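Local structure of mevalonate kinase (2X7I) at residues 177-182 / 299-304; 95-100 / 187-192. The protein probably catalyses the ATP-dependent phosphorylation of mevalonate, an early step of the mevalonate route to isoprenoids, as a member of the GHMP kinase family. One frame throughout, in Å; residues are numbered along the deposited sequence.

Contact 1 of 2, residues 177-182 / 299-304; sequences VVIDTG and AHTWIE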
# COMPACT_ATOMS: atom_id res chain seq x y z
N VAL A 177 -5.27 12.08 -3.50
CA VAL A 177 -4.24 12.46 -2.53
C VAL A 177 -4.29 11.48 -1.37
O VAL A 177 -5.34 11.27 -0.77
CB VAL A 177 -4.45 13.89 -1.99
CG1 VAL A 177 -3.39 14.22 -0.94
CG2 VAL A 177 -4.41 14.89 -3.12
N VAL A 178 -3.15 10.87 -1.06
CA VAL A 178 -3.03 9.93 0.03
C VAL A 178 -2.31 10.64 1.17
O VAL A 178 -1.21 11.15 0.99
CB VAL A 178 -2.25 8.69 -0.42
CG1 VAL A 178 -2.02 7.73 0.74
CG2 VAL A 178 -2.98 7.99 -1.56
N ILE A 179 -2.95 10.70 2.33
CA ILE A 179 -2.40 11.39 3.49
C ILE A 179 -2.12 10.42 4.64
O ILE A 179 -2.97 9.62 4.99
CB ILE A 179 -3.36 12.48 3.99
CG1 ILE A 179 -3.58 13.54 2.92
CG2 ILE A 179 -2.82 13.11 5.28
CD1 ILE A 179 -4.85 14.36 3.10
N ASP A 180 -0.92 10.52 5.21
CA ASP A 180 -0.52 9.79 6.41
C ASP A 180 -0.52 10.78 7.56
O ASP A 180 0.13 11.82 7.48
CB ASP A 180 0.88 9.19 6.18
CG ASP A 180 1.52 8.60 7.44
OD1 ASP A 180 2.73 8.29 7.39
OD2 ASP A 180 0.84 8.45 8.46
N THR A 181 -1.24 10.48 8.64
CA THR A 181 -1.34 11.39 9.79
C THR A 181 -0.18 11.24 10.78
O THR A 181 -0.09 12.01 11.73
CB THR A 181 -2.68 11.22 10.54
OG1 THR A 181 -2.71 9.96 11.21
CG2 THR A 181 -3.87 11.32 9.57
N GLY A 182 0.68 10.24 10.59
CA GLY A 182 1.91 10.14 11.37
C GLY A 182 1.77 9.54 12.76
O GLY A 182 0.77 8.89 13.08
N ALA A 299 1.49 14.57 8.15
CA ALA A 299 2.90 14.20 8.29
C ALA A 299 3.54 13.88 6.93
O ALA A 299 4.66 14.33 6.67
CB ALA A 299 3.07 13.03 9.26
N HIS A 300 2.85 13.13 6.09
CA HIS A 300 3.37 12.73 4.78
C HIS A 300 2.23 12.63 3.77
O HIS A 300 1.11 12.29 4.14
CB HIS A 300 4.10 11.38 4.84
CG HIS A 300 5.04 11.24 6.00
ND1 HIS A 300 6.33 11.74 5.98
CD2 HIS A 300 4.88 10.65 7.21
CE1 HIS A 300 6.92 11.47 7.14
NE2 HIS A 300 6.07 10.81 7.90
N THR A 301 2.51 12.95 2.51
CA THR A 301 1.50 12.89 1.46
C THR A 301 2.03 12.31 0.15
O THR A 301 3.22 12.29 -0.08
CB THR A 301 0.88 14.28 1.18
OG1 THR A 301 1.92 15.20 0.81
CG2 THR A 301 0.15 14.81 2.42
N TRP A 302 1.11 11.80 -0.67
CA TRP A 302 1.42 11.34 -2.03
C TRP A 302 0.29 11.70 -2.98
O TRP A 302 -0.87 11.76 -2.58
CB TRP A 302 1.58 9.81 -2.08
CG TRP A 302 2.64 9.21 -1.19
CD1 TRP A 302 3.90 8.87 -1.53
CD2 TRP A 302 2.49 8.85 0.19
NE1 TRP A 302 4.56 8.32 -0.46
CE2 TRP A 302 3.71 8.30 0.61
CE3 TRP A 302 1.44 8.94 1.11
CZ2 TRP A 302 3.92 7.84 1.91
CZ3 TRP A 302 1.64 8.48 2.40
CH2 TRP A 302 2.87 7.94 2.79
N ILE A 303 0.63 11.93 -4.24
CA ILE A 303 -0.36 12.15 -5.27
C ILE A 303 -0.37 10.94 -6.20
O ILE A 303 0.66 10.60 -6.79
CB ILE A 303 -0.10 13.44 -6.08
CG1 ILE A 303 -0.28 14.67 -5.18
CG2 ILE A 303 -1.04 13.52 -7.27
CD1 ILE A 303 0.15 15.98 -5.83
N GLU A 304 -1.52 10.29 -6.29
CA GLU A 304 -1.71 9.13 -7.16
C GLU A 304 -2.56 9.53 -8.37
O GLU A 304 -3.71 9.95 -8.21
CB GLU A 304 -2.41 8.02 -6.37
CG GLU A 304 -2.55 6.68 -7.12
CD GLU A 304 -1.25 5.91 -7.24
OE1 GLU A 304 -0.27 6.23 -6.53
OE2 GLU A 304 -1.21 4.95 -8.05

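Contact 2 of 2, residues 95-100 / 187-192; sequences LPPSRG and TRQAVH. Unlike the reference sequence in segment 187-192: His192 (reference Glu).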
# COMPACT_ATOMS: atom_id res chain seq x y z
N LEU A 95 7.71 4.36 1.77
CA LEU A 95 6.46 3.99 2.44
C LEU A 95 6.60 3.94 3.95
O LEU A 95 7.58 3.42 4.47
CB LEU A 95 6.00 2.62 1.95
CG LEU A 95 5.67 2.55 0.47
CD1 LEU A 95 5.37 1.11 0.06
CD2 LEU A 95 4.52 3.46 0.15
N PRO A 96 5.62 4.50 4.68
CA PRO A 96 5.64 4.43 6.13
C PRO A 96 5.17 3.06 6.58
O PRO A 96 4.43 2.38 5.86
CB PRO A 96 4.64 5.50 6.54
CG PRO A 96 3.65 5.50 5.46
CD PRO A 96 4.43 5.21 4.20
N PRO A 97 5.59 2.63 7.77
CA PRO A 97 5.12 1.36 8.27
C PRO A 97 3.69 1.45 8.85
O PRO A 97 3.31 2.50 9.41
CB PRO A 97 6.13 1.04 9.37
CG PRO A 97 6.55 2.40 9.88
CD PRO A 97 6.49 3.32 8.72
N SER A 98 2.94 0.37 8.67
CA SER A 98 1.69 0.10 9.39
C SER A 98 0.53 1.04 9.05
O SER A 98 -0.37 1.23 9.86
CB SER A 98 1.93 0.09 10.91
OG SER A 98 2.93 -0.86 11.24
N ARG A 99 0.56 1.61 7.84
CA ARG A 99 -0.50 2.48 7.36
C ARG A 99 -1.36 1.81 6.28
O ARG A 99 -2.17 2.47 5.63
CB ARG A 99 0.10 3.77 6.76
CG ARG A 99 1.07 4.52 7.67
CD ARG A 99 0.49 4.88 9.03
NE ARG A 99 -0.72 5.70 8.93
CZ ARG A 99 -1.14 6.56 9.85
NH1 ARG A 99 -0.46 6.77 10.97
NH2 ARG A 99 -2.26 7.24 9.64
N GLY A 100 -1.16 0.51 6.07
CA GLY A 100 -1.93 -0.23 5.07
C GLY A 100 -1.45 -0.01 3.64
O GLY A 100 -2.16 -0.33 2.70
N THR A 187 6.16 6.62 18.72
CA THR A 187 6.68 5.61 17.79
C THR A 187 5.56 4.81 17.11
O THR A 187 5.71 4.41 15.95
CB THR A 187 7.73 4.66 18.42
OG1 THR A 187 8.76 5.42 19.05
CG2 THR A 187 8.36 3.77 17.35
N ARG A 188 4.45 4.59 17.80
CA ARG A 188 3.31 3.87 17.21
C ARG A 188 2.40 4.82 16.45
O ARG A 188 2.21 5.98 16.83
CB ARG A 188 2.53 3.09 18.27
CG ARG A 188 3.38 2.13 19.11
CD ARG A 188 4.54 1.51 18.30
NE ARG A 188 5.17 0.39 19.00
CZ ARG A 188 4.94 -0.90 18.77
NH1 ARG A 188 4.07 -1.30 17.83
NH2 ARG A 188 5.59 -1.82 19.48
N GLN A 189 1.83 4.30 15.37
CA GLN A 189 1.11 5.09 14.39
C GLN A 189 -0.23 5.58 14.91
O GLN A 189 -0.89 4.89 15.69
CB GLN A 189 0.90 4.27 13.11
CG GLN A 189 2.19 3.84 12.41
CD GLN A 189 3.06 5.01 12.00
OE1 GLN A 189 2.57 6.04 11.56
NE2 GLN A 189 4.37 4.84 12.14
N ALA A 190 -0.63 6.78 14.47
CA ALA A 190 -1.92 7.34 14.86
C ALA A 190 -3.05 6.69 14.06
O ALA A 190 -3.64 7.32 13.18
CB ALA A 190 -1.92 8.85 14.65
N VAL A 191 -3.32 5.43 14.38
CA VAL A 191 -4.43 4.68 13.79
C VAL A 191 -5.47 4.42 14.88
O VAL A 191 -5.21 4.63 16.06
CB VAL A 191 -3.98 3.34 13.17
CG1 VAL A 191 -3.10 3.59 11.96
CG2 VAL A 191 -3.26 2.48 14.20
N HIS A 192 -6.65 3.96 14.46
CA HIS A 192 -7.80 3.81 15.35
C HIS A 192 -8.30 2.37 15.34
O HIS A 192 -8.15 1.65 16.33
CB HIS A 192 -8.92 4.77 14.94
CG HIS A 192 -8.42 6.12 14.51
ND1 HIS A 192 -8.41 6.53 13.20
CD2 HIS A 192 -7.91 7.15 15.24
CE1 HIS A 192 -7.91 7.76 13.13
NE2 HIS A 192 -7.60 8.15 14.35

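Contact 1 of 2, residues 177-182 / 299-304
Val178 and Trp302 form an antiparallel hydrogen-bonded pair, each backbone N bonding the other's O at 2.9 Å. On the face these two share with Asp180 and His300, Val178 CG1, anti to its backbone N (chi1 176°), touches CE3 of the indole's six-membered ring, 3.7 Å away. Asp180 CB follows, 3.9 Å from Trp302 CZ3, so one indole spans two residues of the partner strand. Asp180 and His300 lie side by side and point the same way; OD1 of Asp180 comes to 3.2 Å from CD2 at the edge of the His300 ring, with carboxylate and ring planes 34° apart. The other oxygen, OD2, accepts from Gly182 N at 2.8 Å from above the carboxylate plane, an Asx turn, and also forms a salt bridge with Arg99. Ala299 and His300 both face Asp180, a classic beta bulge whose two bonds to Asp180 O are weak. On the opposite face Ile179 CG1 packs against Thr301 CG2 at 4.0 Å, while Thr301 OG1 bonds to Glu294. Helix 283-295 covers that face, Phe34 and Pro96 meet Trp302 on the other, and strand 276-280 flanks strand 175-180 on the side away from strand 300-305.

Contact 2 of 2, residues 95-100 / 187-192
Arg99 and Gln189 reach each other through bent chains: chi3 of -58° turns NE of the arginine back from a straight course, and chi2 of -59° folds CD of the glutamine. Their ends join in one hydrogen bond, Arg99 NH1 to Gln189 OE1 at 3.2 Å. The donor lies in the amide's carbonyl plane, on a lone pair, and the oxygen sits at the guanidinium edge, although the two flat groups stand 80° apart. Behind the bond the aliphatic parts pack, Gln189 CG lying 3.9 Å from Arg99 CD and 4.0 Å from Ser98 CB; the same CG makes a CH-to-oxygen contact with Pro97 O at 3.5 Å. Val191 supplies a lid, its CG1 standing 4.1 Å above the guanidinium plane, over the centre. An inverse gamma turn centred on Ala190, with a weak bond from Val191 N to Gln189 O, lets Gln189 take the edge of the guanidinium while Val191 takes a face. Arg99 NE has its own partners, Asp180 and Gly274 O, so Gln189 is one of several fixing the group. Segment 95-100 opens the PXXXGLGSS motif of GHMP kinases, counted from Pro96, the glycine-rich loop that in relatives wraps the phosphates of ATP. Here Ser98 N and Gly100 N bond a citrate, probably from the crystallisation liquor, in what is consistent with that phosphate site.

Contacts 1 and 2 have centres 12 Å apart and meet at the turn leaving strand 175-180. Gly182 O receives Ala190 N at 2.9 Å, probably a hydrogen bond, tying residues 187-192 back to the end of that strand. The guanidinium of contact 2 reaches into contact 1: Arg99 NE lies 3.2 Å from Asp180 OD2, and Arg99 NH2 the same distance from Thr181 OG1. One arginine thus joins the glycine-rich loop to the C-terminal end of strand 175-180, an inner strand of the four-stranded antiparallel sheet. The citrate lies on the contact 2 side, about 4 Å from the side chain of Pro97, which places the probable phosphate site beside this junction.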